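Local coordinates for protein TP_0956 (Treponema pallidum subsp. pallidum, PDB 3U64) that probably acts as the T component of a TRAP transporter, a tetratricopeptide-repeat-related lipoprotein thought to associate with other proteins of the transport system, at residues A[109-114]-A[160-165]; A[123-128]-A[146-151]; A[238-243]-A[282-287]. All coordinates share one frame; numbering follows the deposited sequence.

Interaction 1: residues A[109-114]-A[160-165]; sequences LYLRGA and TGYVAA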
ATOM      1  N   LEU A 109       3.984 -17.931  -2.246  1.00 29.83           N
ATOM      2  CA  LEU A 109       2.613 -17.470  -2.042  1.00 33.23           C
ATOM      3  C   LEU A 109       1.570 -18.470  -2.582  1.00 34.38           C
ATOM      4  O   LEU A 109       0.544 -18.704  -1.939  1.00 31.59           O
ATOM      5  CB  LEU A 109       2.414 -16.074  -2.649  1.00 25.98           C
ATOM      6  CG  LEU A 109       3.110 -14.907  -1.924  1.00 35.16           C
ATOM      7  CD1 LEU A 109       2.684 -13.581  -2.499  1.00 36.83           C
ATOM      8  CD2 LEU A 109       2.861 -14.886  -0.418  1.00 27.84           C
ATOM      9  N   TYR A 110       1.819 -19.057  -3.751  1.00 26.91           N
ATOM     10  CA  TYR A 110       0.927 -20.110  -4.240  1.00 30.02           C
ATOM     11  C   TYR A 110       0.800 -21.219  -3.191  1.00 38.71           C
ATOM     12  O   TYR A 110      -0.301 -21.686  -2.878  1.00 34.06           O
ATOM     13  CB  TYR A 110       1.445 -20.696  -5.552  1.00 29.38           C
ATOM     14  CG  TYR A 110       1.220 -19.799  -6.750  1.00 38.78           C
ATOM     15  CD1 TYR A 110       0.012 -19.120  -6.920  1.00 30.28           C
ATOM     16  CD2 TYR A 110       2.217 -19.625  -7.714  1.00 41.41           C
ATOM     17  CE1 TYR A 110      -0.198 -18.299  -8.021  1.00 40.29           C
ATOM     18  CE2 TYR A 110       2.012 -18.804  -8.821  1.00 37.52           C
ATOM     19  CZ  TYR A 110       0.804 -18.149  -8.968  1.00 38.74           C
ATOM     20  OH  TYR A 110       0.587 -17.336 -10.047  1.00 35.36           O
ATOM     21  N   LEU A 111       1.937 -21.614  -2.630  1.00 25.36           N
ATOM     22  CA  LEU A 111       1.965 -22.742  -1.734  1.00 33.42           C
ATOM     23  C   LEU A 111       1.301 -22.394  -0.415  1.00 38.85           C
ATOM     24  O   LEU A 111       0.632 -23.240   0.178  1.00 37.57           O
ATOM     25  CB  LEU A 111       3.392 -23.210  -1.502  1.00 30.05           C
ATOM     26  CG  LEU A 111       4.100 -23.898  -2.666  1.00 40.89           C
ATOM     27  CD1 LEU A 111       5.576 -24.055  -2.328  1.00 46.64           C
ATOM     28  CD2 LEU A 111       3.500 -25.247  -2.952  1.00 27.70           C
ATOM     29  N   ARG A 112       1.478 -21.158   0.050  1.00 25.61           N
ATOM     30  CA  ARG A 112       0.816 -20.734   1.285  1.00 28.86           C
ATOM     31  C   ARG A 112      -0.687 -20.736   1.038  1.00 36.57           C
ATOM     32  O   ARG A 112      -1.461 -21.193   1.880  1.00 31.50           O
ATOM     33  CB  ARG A 112       1.292 -19.342   1.731  1.00 30.99           C
ATOM     34  CG  ARG A 112       0.618 -18.802   3.009  1.00 39.49           C
ATOM     35  CD  ARG A 112       0.872 -17.305   3.211  1.00 35.22           C
ATOM     36  NE  ARG A 112       2.301 -17.013   3.319  1.00 39.72           N
ATOM     37  CZ  ARG A 112       2.817 -15.811   3.569  1.00 40.11           C
ATOM     38  NH1 ARG A 112       2.031 -14.763   3.751  1.00 34.44           N
ATOM     39  NH2 ARG A 112       4.127 -15.658   3.637  1.00 44.34           N
ATOM     40  N   GLY A 113      -1.085 -20.215  -0.125  1.00 38.53           N
ATOM     41  CA  GLY A 113      -2.478 -20.191  -0.533  1.00 31.11           C
ATOM     42  C   GLY A 113      -3.051 -21.592  -0.632  1.00 31.20           C
ATOM     43  O   GLY A 113      -4.131 -21.869  -0.101  1.00 33.45           O
ATOM     44  N   ALA A 114      -2.324 -22.499  -1.280  1.00 30.11           N
ATOM     45  CA  ALA A 114      -2.835 -23.868  -1.423  1.00 34.23           C
ATOM     46  C   ALA A 114      -3.012 -24.545  -0.073  1.00 32.80           C
ATOM     47  O   ALA A 114      -3.979 -25.280   0.136  1.00 33.04           O
ATOM     48  CB  ALA A 114      -1.946 -24.699  -2.311  1.00 27.97           C
ATOM     49  N   THR A 160      -5.075 -25.941  -7.910  1.00 31.52           N
ATOM     50  CA  THR A 160      -4.550 -24.825  -8.713  1.00 27.61           C
ATOM     51  C   THR A 160      -3.306 -24.218  -8.075  1.00 33.82           C
ATOM     52  O   THR A 160      -2.339 -23.935  -8.767  1.00 36.97           O
ATOM     53  CB  THR A 160      -5.596 -23.745  -8.905  1.00 28.57           C
ATOM     54  OG1 THR A 160      -6.702 -24.292  -9.640  1.00 39.50           O
ATOM     55  CG2 THR A 160      -5.023 -22.518  -9.643  1.00 31.48           C
ATOM     56  N   GLY A 161      -3.340 -24.023  -6.752  1.00 32.58           N
ATOM     57  CA  GLY A 161      -2.205 -23.463  -6.035  1.00 31.51           C
ATOM     58  C   GLY A 161      -0.950 -24.287  -6.249  1.00 33.08           C
ATOM     59  O   GLY A 161       0.127 -23.756  -6.540  1.00 32.24           O
ATOM     60  N   TYR A 162      -1.086 -25.600  -6.131  1.00 30.42           N
ATOM     61  CA  TYR A 162       0.064 -26.484  -6.286  1.00 38.45           C
ATOM     62  C   TYR A 162       0.583 -26.531  -7.735  1.00 43.12           C
ATOM     63  O   TYR A 162       1.789 -26.472  -7.963  1.00 38.58           O
ATOM     64  CB  TYR A 162      -0.232 -27.889  -5.738  1.00 32.51           C
ATOM     65  CG  TYR A 162      -0.095 -28.001  -4.226  1.00 34.62           C
ATOM     66  CD1 TYR A 162      -1.215 -28.133  -3.412  1.00 35.03           C
ATOM     67  CD2 TYR A 162       1.152 -27.963  -3.616  1.00 37.78           C
ATOM     68  CE1 TYR A 162      -1.100 -28.228  -2.030  1.00 37.83           C
ATOM     69  CE2 TYR A 162       1.282 -28.079  -2.230  1.00 35.98           C
ATOM     70  CZ  TYR A 162       0.154 -28.205  -1.443  1.00 40.32           C
ATOM     71  OH  TYR A 162       0.271 -28.307  -0.062  1.00 41.26           O
ATOM     72  N   VAL A 163      -0.329 -26.614  -8.700  1.00 32.24           N
ATOM     73  CA  VAL A 163       0.043 -26.560 -10.109  1.00 36.19           C
ATOM     74  C   VAL A 163       0.698 -25.225 -10.486  1.00 38.47           C
ATOM     75  O   VAL A 163       1.633 -25.196 -11.287  1.00 39.97           O
ATOM     76  CB  VAL A 163      -1.186 -26.799 -11.018  1.00 38.88           C
ATOM     77  CG1 VAL A 163      -0.919 -26.307 -12.411  1.00 34.56           C
ATOM     78  CG2 VAL A 163      -1.555 -28.285 -11.026  1.00 41.42           C
ATOM     79  N   ALA A 164       0.211 -24.119  -9.918  1.00 27.63           N
ATOM     80  CA  ALA A 164       0.809 -22.820 -10.205  1.00 28.69           C
ATOM     81  C   ALA A 164       2.211 -22.754  -9.572  1.00 38.37           C
ATOM     82  O   ALA A 164       3.133 -22.165 -10.157  1.00 32.08           O
ATOM     83  CB  ALA A 164      -0.081 -21.663  -9.726  1.00 27.40           C
ATOM     84  N   ALA A 165       2.389 -23.383  -8.405  1.00 29.46           N
ATOM     85  CA  ALA A 165       3.726 -23.387  -7.791  1.00 40.00           C
ATOM     86  C   ALA A 165       4.696 -24.230  -8.613  1.00 41.88           C
ATOM     87  O   ALA A 165       5.858 -23.861  -8.783  1.00 36.05           O
ATOM     88  CB  ALA A 165       3.684 -23.869  -6.326  1.00 29.52           C
TER

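Interaction 2: residues A[123-128]-A[146-151]; sequences TAYPGF and RCTRVD. With SO4 (sulfate ion), chain E.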
ATOM      1  N   THR A 123     -10.253 -29.845   7.802  1.00 32.76           N
ATOM      2  CA  THR A 123     -11.309 -29.618   8.790  1.00 41.95           C
ATOM      3  C   THR A 123     -12.478 -30.567   8.541  1.00 44.73           C
ATOM      4  O   THR A 123     -13.031 -31.144   9.474  1.00 42.90           O
ATOM      5  CB  THR A 123     -11.831 -28.157   8.725  1.00 39.71           C
ATOM      6  OG1 THR A 123     -10.882 -27.282   9.342  1.00 40.58           O
ATOM      7  CG2 THR A 123     -13.158 -28.018   9.439  1.00 43.29           C
ATOM      8  N   ALA A 124     -12.842 -30.726   7.271  1.00 41.50           N
ATOM      9  CA  ALA A 124     -13.968 -31.573   6.887  1.00 36.32           C
ATOM     10  C   ALA A 124     -13.676 -33.066   7.019  1.00 44.18           C
ATOM     11  O   ALA A 124     -14.591 -33.865   7.255  1.00 51.34           O
ATOM     12  CB  ALA A 124     -14.412 -31.257   5.469  1.00 38.21           C
ATOM     13  N   TYR A 125     -12.411 -33.444   6.857  1.00 37.26           N
ATOM     14  CA  TYR A 125     -12.013 -34.859   6.844  1.00 36.80           C
ATOM     15  C   TYR A 125     -10.653 -35.012   7.483  1.00 41.12           C
ATOM     16  O   TYR A 125      -9.638 -35.088   6.774  1.00 39.35           O
ATOM     17  CB  TYR A 125     -11.900 -35.390   5.411  1.00 36.09           C
ATOM     18  CG  TYR A 125     -13.093 -35.094   4.541  1.00 41.72           C
ATOM     19  CD1 TYR A 125     -14.308 -35.729   4.763  1.00 37.45           C
ATOM     20  CD2 TYR A 125     -13.000 -34.186   3.489  1.00 38.72           C
ATOM     21  CE1 TYR A 125     -15.405 -35.462   3.969  1.00 44.73           C
ATOM     22  CE2 TYR A 125     -14.098 -33.904   2.691  1.00 35.77           C
ATOM     23  CZ  TYR A 125     -15.297 -34.547   2.935  1.00 43.41           C
ATOM     24  OH  TYR A 125     -16.389 -34.281   2.147  1.00 42.91           O
ATOM     25  N   PRO A 126     -10.621 -35.045   8.817  1.00 37.23           N
ATOM     26  CA  PRO A 126      -9.364 -35.152   9.572  1.00 46.66           C
ATOM     27  C   PRO A 126      -8.470 -36.257   9.031  1.00 40.68           C
ATOM     28  O   PRO A 126      -8.936 -37.375   8.822  1.00 39.30           O
ATOM     29  CB  PRO A 126      -9.845 -35.491  10.983  1.00 53.72           C
ATOM     30  CG  PRO A 126     -11.183 -34.759  11.082  1.00 50.84           C
ATOM     31  CD  PRO A 126     -11.790 -34.822   9.694  1.00 43.58           C
ATOM     32  N   GLY A 127      -7.200 -35.943   8.801  1.00 41.29           N
ATOM     33  CA  GLY A 127      -6.242 -36.922   8.309  1.00 45.57           C
ATOM     34  C   GLY A 127      -6.119 -36.848   6.798  1.00 44.34           C
ATOM     35  O   GLY A 127      -5.318 -37.570   6.192  1.00 43.71           O
ATOM     36  N   PHE A 128      -6.913 -35.957   6.204  1.00 41.15           N
ATOM     37  CA  PHE A 128      -6.972 -35.780   4.751  1.00 36.15           C
ATOM     38  C   PHE A 128      -5.596 -35.494   4.146  1.00 34.99           C
ATOM     39  O   PHE A 128      -5.248 -36.026   3.086  1.00 31.80           O
ATOM     40  CB  PHE A 128      -7.938 -34.639   4.384  1.00 39.73           C
ATOM     41  CG  PHE A 128      -8.119 -34.447   2.887  1.00 40.53           C
ATOM     42  CD1 PHE A 128      -9.271 -34.908   2.253  1.00 33.46           C
ATOM     43  CD2 PHE A 128      -7.142 -33.799   2.119  1.00 28.58           C
ATOM     44  CE1 PHE A 128      -9.444 -34.742   0.860  1.00 42.24           C
ATOM     45  CE2 PHE A 128      -7.306 -33.621   0.734  1.00 37.65           C
ATOM     46  CZ  PHE A 128      -8.454 -34.094   0.104  1.00 41.36           C
ATOM     47  N   ARG A 146     -14.207 -39.633  -0.736  1.00 41.93           N
ATOM     48  CA  ARG A 146     -15.016 -39.097   0.349  1.00 45.00           C
ATOM     49  C   ARG A 146     -15.564 -37.706   0.016  1.00 47.35           C
ATOM     50  O   ARG A 146     -16.564 -37.262   0.591  1.00 41.98           O
ATOM     51  CB  ARG A 146     -14.206 -39.071   1.651  1.00 38.13           C
ATOM     52  CG  ARG A 146     -13.751 -40.458   2.110  1.00 42.51           C
ATOM     53  CD  ARG A 146     -12.823 -40.370   3.311  1.00 47.95           C
ATOM     54  NE  ARG A 146     -13.479 -39.790   4.481  1.00 48.60           N
ATOM     55  CZ  ARG A 146     -12.840 -39.388   5.579  1.00 51.82           C
ATOM     56  NH1 ARG A 146     -11.516 -39.503   5.654  1.00 48.96           N
ATOM     57  NH2 ARG A 146     -13.527 -38.877   6.601  1.00 46.30           N
ATOM     58  N   CYS A 147     -14.920 -37.041  -0.941  1.00 40.48           N
ATOM     59  CA  CYS A 147     -15.291 -35.686  -1.339  1.00 38.64           C
ATOM     60  C   CYS A 147     -16.633 -35.627  -2.056  1.00 33.80           C
ATOM     61  O   CYS A 147     -16.980 -36.507  -2.832  1.00 40.98           O
ATOM     62  CB  CYS A 147     -14.200 -35.075  -2.234  1.00 32.60           C
ATOM     63  SG  CYS A 147     -12.619 -34.864  -1.374  1.00 51.61           S
ATOM     64  N   THR A 148     -17.371 -34.556  -1.811  1.00 38.69           N
ATOM     65  CA  THR A 148     -18.632 -34.314  -2.501  1.00 43.79           C
ATOM     66  C   THR A 148     -18.608 -32.967  -3.233  1.00 48.08           C
ATOM     67  O   THR A 148     -17.594 -32.246  -3.225  1.00 35.88           O
ATOM     68  CB  THR A 148     -19.771 -34.292  -1.499  1.00 41.37           C
ATOM     69  OG1 THR A 148     -19.617 -33.145  -0.656  1.00 42.53           O
ATOM     70  CG2 THR A 148     -19.729 -35.565  -0.645  1.00 43.85           C
ATOM     71  N   ARG A 149     -19.740 -32.623  -3.841  1.00 42.34           N
ATOM     72  CA  ARG A 149     -19.839 -31.407  -4.634  1.00 37.74           C
ATOM     73  C   ARG A 149     -19.544 -30.198  -3.768  1.00 43.17           C
ATOM     74  O   ARG A 149     -19.052 -29.181  -4.250  1.00 34.61           O
ATOM     75  CB  ARG A 149     -21.220 -31.292  -5.276  1.00 38.71           C
ATOM     76  CG  ARG A 149     -21.375 -32.187  -6.509  1.00 55.08           C
ATOM     77  CD  ARG A 149     -22.830 -32.394  -6.921  1.00 65.74           C
ATOM     78  NE  ARG A 149     -23.355 -31.314  -7.747  1.00 74.57           N
ATOM     79  CZ  ARG A 149     -23.154 -31.207  -9.059  1.00 83.39           C
ATOM     80  NH1 ARG A 149     -22.418 -32.107  -9.697  1.00 86.79           N
ATOM     81  NH2 ARG A 149     -23.686 -30.197  -9.738  1.00 84.31           N
ATOM     82  N   VAL A 150     -19.831 -30.326  -2.477  1.00 37.57           N
ATOM     83  CA  VAL A 150     -19.566 -29.257  -1.528  1.00 41.35           C
ATOM     84  C   VAL A 150     -18.059 -28.949  -1.436  1.00 42.48           C
ATOM     85  O   VAL A 150     -17.677 -27.830  -1.095  1.00 36.63           O
ATOM     86  CB  VAL A 150     -20.178 -29.612  -0.140  1.00 49.91           C
ATOM     87  CG1 VAL A 150     -19.539 -28.829   0.975  1.00 50.60           C
ATOM     88  CG2 VAL A 150     -21.677 -29.371  -0.164  1.00 52.66           C
ATOM     89  N   ASP A 151     -17.220 -29.937  -1.770  1.00 39.08           N
ATOM     90  CA  ASP A 151     -15.761 -29.817  -1.663  1.00 33.04           C
ATOM     91  C   ASP A 151     -15.075 -29.341  -2.944  1.00 32.85           C
ATOM     92  O   ASP A 151     -13.858 -29.173  -2.973  1.00 36.46           O
ATOM     93  CB  ASP A 151     -15.142 -31.155  -1.249  1.00 28.61           C
ATOM     94  CG  ASP A 151     -15.748 -31.701   0.021  1.00 35.73           C
ATOM     95  OD1 ASP A 151     -15.791 -30.943   1.006  1.00 39.60           O
ATOM     96  OD2 ASP A 151     -16.188 -32.879   0.033  1.00 39.09           O
TER
HETATM   97  S   SO4 E 306     -22.844 -30.627 -13.657  1.00 99.09           S
HETATM   98  O1  SO4 E 306     -23.297 -29.699 -12.619  1.00104.43           O
HETATM   99  O2  SO4 E 306     -22.681 -31.981 -13.117  1.00 90.84           O
HETATM  100  O3  SO4 E 306     -23.852 -30.626 -14.720  1.00110.06           O
HETATM  101  O4  SO4 E 306     -21.565 -30.170 -14.196  1.00 87.71           O
HETATM  102  O   HOH W   1     -11.774 -38.322   8.779  1.00 54.32           O

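Interaction 3: residues A[238-243]-A[282-287]; sequences DPDHHI and ILSQKR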
ATOM      1  N   ASP A 238     -15.424 -14.425 -21.711  1.00 38.60           N
ATOM      2  CA  ASP A 238     -14.211 -14.861 -21.046  1.00 37.67           C
ATOM      3  C   ASP A 238     -13.013 -14.859 -22.005  1.00 43.25           C
ATOM      4  O   ASP A 238     -13.033 -15.550 -23.021  1.00 48.79           O
ATOM      5  CB  ASP A 238     -14.399 -16.259 -20.463  1.00 36.16           C
ATOM      6  CG  ASP A 238     -13.093 -16.839 -19.944  1.00 52.52           C
ATOM      7  OD1 ASP A 238     -12.285 -16.055 -19.386  1.00 51.00           O
ATOM      8  OD2 ASP A 238     -12.864 -18.063 -20.109  1.00 51.08           O
ATOM      9  N   PRO A 239     -11.968 -14.082 -21.682  1.00 37.56           N
ATOM     10  CA  PRO A 239     -10.768 -14.020 -22.533  1.00 37.32           C
ATOM     11  C   PRO A 239      -9.821 -15.176 -22.264  1.00 36.32           C
ATOM     12  O   PRO A 239      -9.018 -15.533 -23.122  1.00 36.53           O
ATOM     13  CB  PRO A 239     -10.096 -12.703 -22.116  1.00 30.52           C
ATOM     14  CG  PRO A 239     -11.017 -12.047 -21.151  1.00 42.57           C
ATOM     15  CD  PRO A 239     -11.923 -13.093 -20.599  1.00 41.28           C
ATOM     16  N   ASP A 240      -9.936 -15.764 -21.080  1.00 44.21           N
ATOM     17  CA  ASP A 240      -8.979 -16.769 -20.617  1.00 42.33           C
ATOM     18  C   ASP A 240      -8.965 -18.036 -21.425  1.00 43.37           C
ATOM     19  O   ASP A 240      -7.905 -18.612 -21.637  1.00 45.47           O
ATOM     20  CB  ASP A 240      -9.217 -17.111 -19.148  1.00 46.99           C
ATOM     21  CG  ASP A 240      -8.675 -16.049 -18.233  1.00 65.67           C
ATOM     22  OD1 ASP A 240      -7.475 -15.719 -18.367  1.00 73.83           O
ATOM     23  OD2 ASP A 240      -9.448 -15.518 -17.416  1.00 74.03           O
ATOM     24  N   HIS A 241     -10.127 -18.497 -21.866  1.00 36.39           N
ATOM     25  CA  HIS A 241     -10.117 -19.718 -22.649  1.00 41.72           C
ATOM     26  C   HIS A 241      -9.451 -19.472 -23.998  1.00 42.38           C
ATOM     27  O   HIS A 241      -8.761 -20.344 -24.494  1.00 44.42           O
ATOM     28  CB  HIS A 241     -11.501 -20.381 -22.749  1.00 40.75           C
ATOM     29  CG  HIS A 241     -12.466 -19.683 -23.654  1.00 42.76           C
ATOM     30  ND1 HIS A 241     -13.136 -18.538 -23.289  1.00 52.02           N
ATOM     31  CD2 HIS A 241     -12.923 -20.008 -24.885  1.00 50.77           C
ATOM     32  CE1 HIS A 241     -13.940 -18.168 -24.270  1.00 47.78           C
ATOM     33  NE2 HIS A 241     -13.828 -19.041 -25.251  1.00 45.65           N
ATOM     34  N   HIS A 242      -9.603 -18.267 -24.558  1.00 41.65           N
ATOM     35  CA  HIS A 242      -8.898 -17.912 -25.804  1.00 39.03           C
ATOM     36  C   HIS A 242      -7.382 -17.898 -25.588  1.00 36.62           C
ATOM     37  O   HIS A 242      -6.624 -18.442 -26.399  1.00 36.43           O
ATOM     38  CB  HIS A 242      -9.363 -16.553 -26.381  1.00 35.82           C
ATOM     39  CG  HIS A 242     -10.824 -16.504 -26.718  1.00 38.00           C
ATOM     40  ND1 HIS A 242     -11.381 -17.248 -27.741  1.00 40.21           N
ATOM     41  CD2 HIS A 242     -11.848 -15.815 -26.157  1.00 37.21           C
ATOM     42  CE1 HIS A 242     -12.681 -17.015 -27.796  1.00 37.79           C
ATOM     43  NE2 HIS A 242     -12.993 -16.154 -26.843  1.00 36.83           N
ATOM     44  N   ILE A 243      -6.948 -17.280 -24.491  1.00 34.83           N
ATOM     45  CA  ILE A 243      -5.525 -17.199 -24.156  1.00 36.93           C
ATOM     46  C   ILE A 243      -4.930 -18.588 -23.901  1.00 41.43           C
ATOM     47  O   ILE A 243      -3.844 -18.915 -24.378  1.00 35.00           O
ATOM     48  CB  ILE A 243      -5.295 -16.300 -22.932  1.00 43.92           C
ATOM     49  CG1 ILE A 243      -5.647 -14.853 -23.306  1.00 48.50           C
ATOM     50  CG2 ILE A 243      -3.836 -16.454 -22.412  1.00 29.83           C
ATOM     51  CD1 ILE A 243      -5.658 -13.894 -22.147  1.00 50.21           C
ATOM     52  N   ILE A 282      -9.697  -7.401 -17.590  1.00 37.01           N
ATOM     53  CA  ILE A 282      -8.640  -6.402 -17.796  1.00 36.72           C
ATOM     54  C   ILE A 282      -7.262  -7.022 -17.664  1.00 36.35           C
ATOM     55  O   ILE A 282      -6.369  -6.737 -18.471  1.00 32.05           O
ATOM     56  CB  ILE A 282      -8.683  -5.230 -16.767  1.00 43.49           C
ATOM     57  CG1 ILE A 282     -10.024  -4.494 -16.806  1.00 38.75           C
ATOM     58  CG2 ILE A 282      -7.499  -4.254 -17.002  1.00 33.04           C
ATOM     59  CD1 ILE A 282     -10.341  -3.948 -18.127  1.00 42.10           C
ATOM     60  N   LEU A 283      -7.084  -7.851 -16.629  1.00 39.07           N
ATOM     61  CA  LEU A 283      -5.800  -8.529 -16.405  1.00 42.12           C
ATOM     62  C   LEU A 283      -5.470  -9.464 -17.565  1.00 41.65           C
ATOM     63  O   LEU A 283      -4.380  -9.410 -18.127  1.00 36.35           O
ATOM     64  CB  LEU A 283      -5.786  -9.299 -15.070  1.00 37.05           C
ATOM     65  CG  LEU A 283      -5.613  -8.460 -13.797  1.00 51.39           C
ATOM     66  CD1 LEU A 283      -6.104  -9.210 -12.563  1.00 50.49           C
ATOM     67  CD2 LEU A 283      -4.162  -7.988 -13.613  1.00 53.42           C
ATOM     68  N   SER A 284      -6.433 -10.299 -17.936  1.00 41.34           N
ATOM     69  CA  SER A 284      -6.238 -11.224 -19.042  1.00 37.18           C
ATOM     70  C   SER A 284      -5.970 -10.507 -20.355  1.00 36.28           C
ATOM     71  O   SER A 284      -5.167 -10.962 -21.160  1.00 36.40           O
ATOM     72  CB  SER A 284      -7.435 -12.148 -19.190  1.00 35.75           C
ATOM     73  OG  SER A 284      -7.471 -13.044 -18.102  1.00 46.37           O
ATOM     74  N   GLN A 285      -6.627  -9.384 -20.590  1.00 35.78           N
ATOM     75  CA  GLN A 285      -6.376  -8.699 -21.848  1.00 38.39           C
ATOM     76  C   GLN A 285      -4.971  -8.083 -21.904  1.00 39.69           C
ATOM     77  O   GLN A 285      -4.351  -8.071 -22.962  1.00 38.70           O
ATOM     78  CB  GLN A 285      -7.484  -7.693 -22.165  1.00 34.65           C
ATOM     79  CG  GLN A 285      -8.828  -8.377 -22.358  1.00 35.95           C
ATOM     80  CD  GLN A 285      -9.890  -7.443 -22.898  1.00 37.95           C
ATOM     81  OE1 GLN A 285     -10.000  -6.296 -22.470  1.00 39.17           O
ATOM     82  NE2 GLN A 285     -10.686  -7.936 -23.840  1.00 36.79           N
ATOM     83  N   LYS A 286      -4.471  -7.586 -20.770  1.00 37.22           N
ATOM     84  CA  LYS A 286      -3.067  -7.169 -20.687  1.00 42.18           C
ATOM     85  C   LYS A 286      -2.145  -8.313 -21.078  1.00 41.25           C
ATOM     86  O   LYS A 286      -1.175  -8.114 -21.803  1.00 43.46           O
ATOM     87  CB  LYS A 286      -2.690  -6.715 -19.276  1.00 50.16           C
ATOM     88  CG  LYS A 286      -3.204  -5.359 -18.882  1.00 62.86           C
ATOM     89  CD  LYS A 286      -2.467  -4.846 -17.653  1.00 73.72           C
ATOM     90  CE  LYS A 286      -0.985  -4.601 -17.952  1.00 74.41           C
ATOM     91  NZ  LYS A 286      -0.250  -4.013 -16.788  1.00 70.95           N
ATOM     92  N   ARG A 287      -2.449  -9.515 -20.588  1.00 36.19           N
ATOM     93  CA  ARG A 287      -1.643 -10.683 -20.917  1.00 36.79           C
ATOM     94  C   ARG A 287      -1.684 -11.064 -22.421  1.00 44.45           C
ATOM     95  O   ARG A 287      -0.659 -11.381 -23.012  1.00 42.83           O
ATOM     96  CB  ARG A 287      -2.053 -11.869 -20.050  1.00 45.43           C
ATOM     97  CG  ARG A 287      -1.284 -13.125 -20.372  1.00 62.31           C
ATOM     98  CD  ARG A 287      -0.454 -13.595 -19.197  1.00 82.34           C
ATOM     99  NE  ARG A 287       0.277 -14.810 -19.549  1.00 98.61           N
ATOM    100  CZ  ARG A 287       1.575 -14.846 -19.835  1.00107.47           C
ATOM    101  NH1 ARG A 287       2.301 -13.735 -19.792  1.00109.55           N
ATOM    102  NH2 ARG A 287       2.149 -15.999 -20.153  1.00110.22           N
TER

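Interaction 1: residues A[109-114]-A[160-165]
Ala164 sets its methyl group squarely on the ring of Tyr110. CB stands 3.5 Å from the ring centroid and only 3° off the ring normal, a CH-pi contact in which all six ring carbons lie at nearly equal distance from the methyl. With Tyr110 CG anti to the carbonyl carbon (chi1 -75°), the ring starts out beside the backbone N; chi2 then sets its tilt. Its CB, at the root, lies 4.0 Å from Ala165 CB, while its OH leaves the contact to hydrogen-bond Gln85 on helix 66-89.

A second methyl-aromatic pair runs the other way. Ala114 CB sits over one face of the Tyr162 ring, offset toward the rim, and comes closest to CE1 at 3.6 Å. Beside it, Leu111 crosses the Tyr162 side chain at about a right angle, its CD2 meeting Tyr162 CD2 at 3.7 Å. The same CD2 touches Ala165 CB, so one leucine branch touches both the aromatic ring and the methyl.

Each helix thus offers small residues where the other places a bulky one. Gly161 has no CB, and Ala114 CB takes up that room, 3.9 Å from Gly161 CA. These small residues let the antiparallel segments of helices 96-124 and 152-166 approach to 7.9 Å between axes. Tyr162 extends the packing to helix 176-192 through Thr178 and Ala182. Across the interface the forces are dispersion and CH-pi attraction, so the fit of shapes, rather than paired polar groups, sets how these two helices pack in the protein interior.

Interaction 2: residues A[123-128]-A[146-151]
The hydroxyl of Tyr125 meets the carboxylate of Asp151 at an unusually short 2.5 Å, OH to OD2, a length not to be pressed. The two side chains reach toward each other tip to tip, with ring and carboxylate planes turned 72° apart, and the tyrosine donates to the syn side of OD2. On the anti side the same oxygen accepts from Thr148 N at 2.8 Å, a nearly straight bond. OD1 forms a salt bridge with Arg66; these partners probably offset the buried charge of Asp151, and the tyrosine O-H may be polarised toward it.

At the root of the ring Arg146 slides past in the opposite direction. Its guanidinium presents one face to Tyr125 CB and CD1, NH2 lying 3.7 Å from CD1, but the planes are too steeply inclined for a parallel stack. A bend at chi3 (63°) turns NE out of the extended line of the chain, and water 1 accepts from Arg146 NH2 while donating to Pro126 O. Cys147 SG approaches the edge of the Phe128 ring, 3.9 Å from CE1, a sulfur-aromatic contact. Farther along, Arg149 NH2 binds a sulfate, probably from the crystallisation liquor, at 2.9 Å from O1.

The first segment makes a type II beta turn from Tyr125 to Phe128, with proline and glycine in their classic second and third places. At the positive phi of Gly127 a CB would jam against the preceding carbonyl O, so glycine suits it. Gly127 is also the N-cap of helix 128-132: a tight interhelical turn joined to the loop that enters helix 152-166.

Interaction 3: residues A[238-243]-A[282-287]
Pro239, Asp240 and Ile243 gather round Ser284 where the capped N-terminal turn of helix 240-250 packs against the middle of helix 278-293, a helix-on-helix contact of this all-helical, tetratricopeptide-repeat-related fold. From CB outward, Ser284 meets its partners in turn. CB touches two apolar groups, 4.0 Å from Pro239 CB and 3.9 Å from Ile243 CD1, and also lies near Asp240 OD1. OG, anti to the carbonyl carbon and beside the backbone N (chi1 -70°), then turns to Asp240 and donates a hydrogen bond to OD1 at 2.7 Å. It approaches from above the carboxylate plane, 37° out of it. The one hydroxyl proton goes mainly to this oxygen; Leu280 O, one turn back in the same helix, is at best a weak, competing acceptor.

Serine suits the place because it is small enough for the proline to lie against it and still polar at its tip. Ile243 CD1 lies against Ser284 O, a tight 3.1 Å, and the side chain also packs on Ala288 and Leu291. Pro239 CG also comes near Gln285 CG, while the amide NE2 of that glutamine is held by Ile269 O and Ala266 O.

The start of the helix is held by Asp238. Its OD1 accepts from Asp240 N at 2.9 Å, which fixes the backbone of the residue that receives the serine. Negative charge at a helix N terminus is probably favoured by the helix dipole. OD2 of Asp238 takes two donors from one face of its plane, His241 N and, at 3.2 Å, His241 ND1.

Overall arrangement
After three earlier helices, the chain enters helix 96-124, which contributes to two contacts: its middle to interaction 1, its C-terminal end to interaction 2. Interaction 2 closes the shorter excursion, bringing the loop before helix 152-166 back to the turn after helix 96-124 and closing a loop that contains helices 128-132 and 137-144. Interaction 1 encloses that excursion, since helix 152-166 then runs back antiparallel along helix 96-124. Interaction 3 follows separately in the C-terminal part and joins helices 240-250 and 278-293, closing a loop that contains helix 256-268. Interactions 2 and 3 lie on opposite sides of the chain's centre, their own centres about 32 Å apart, with interaction 1 the most central.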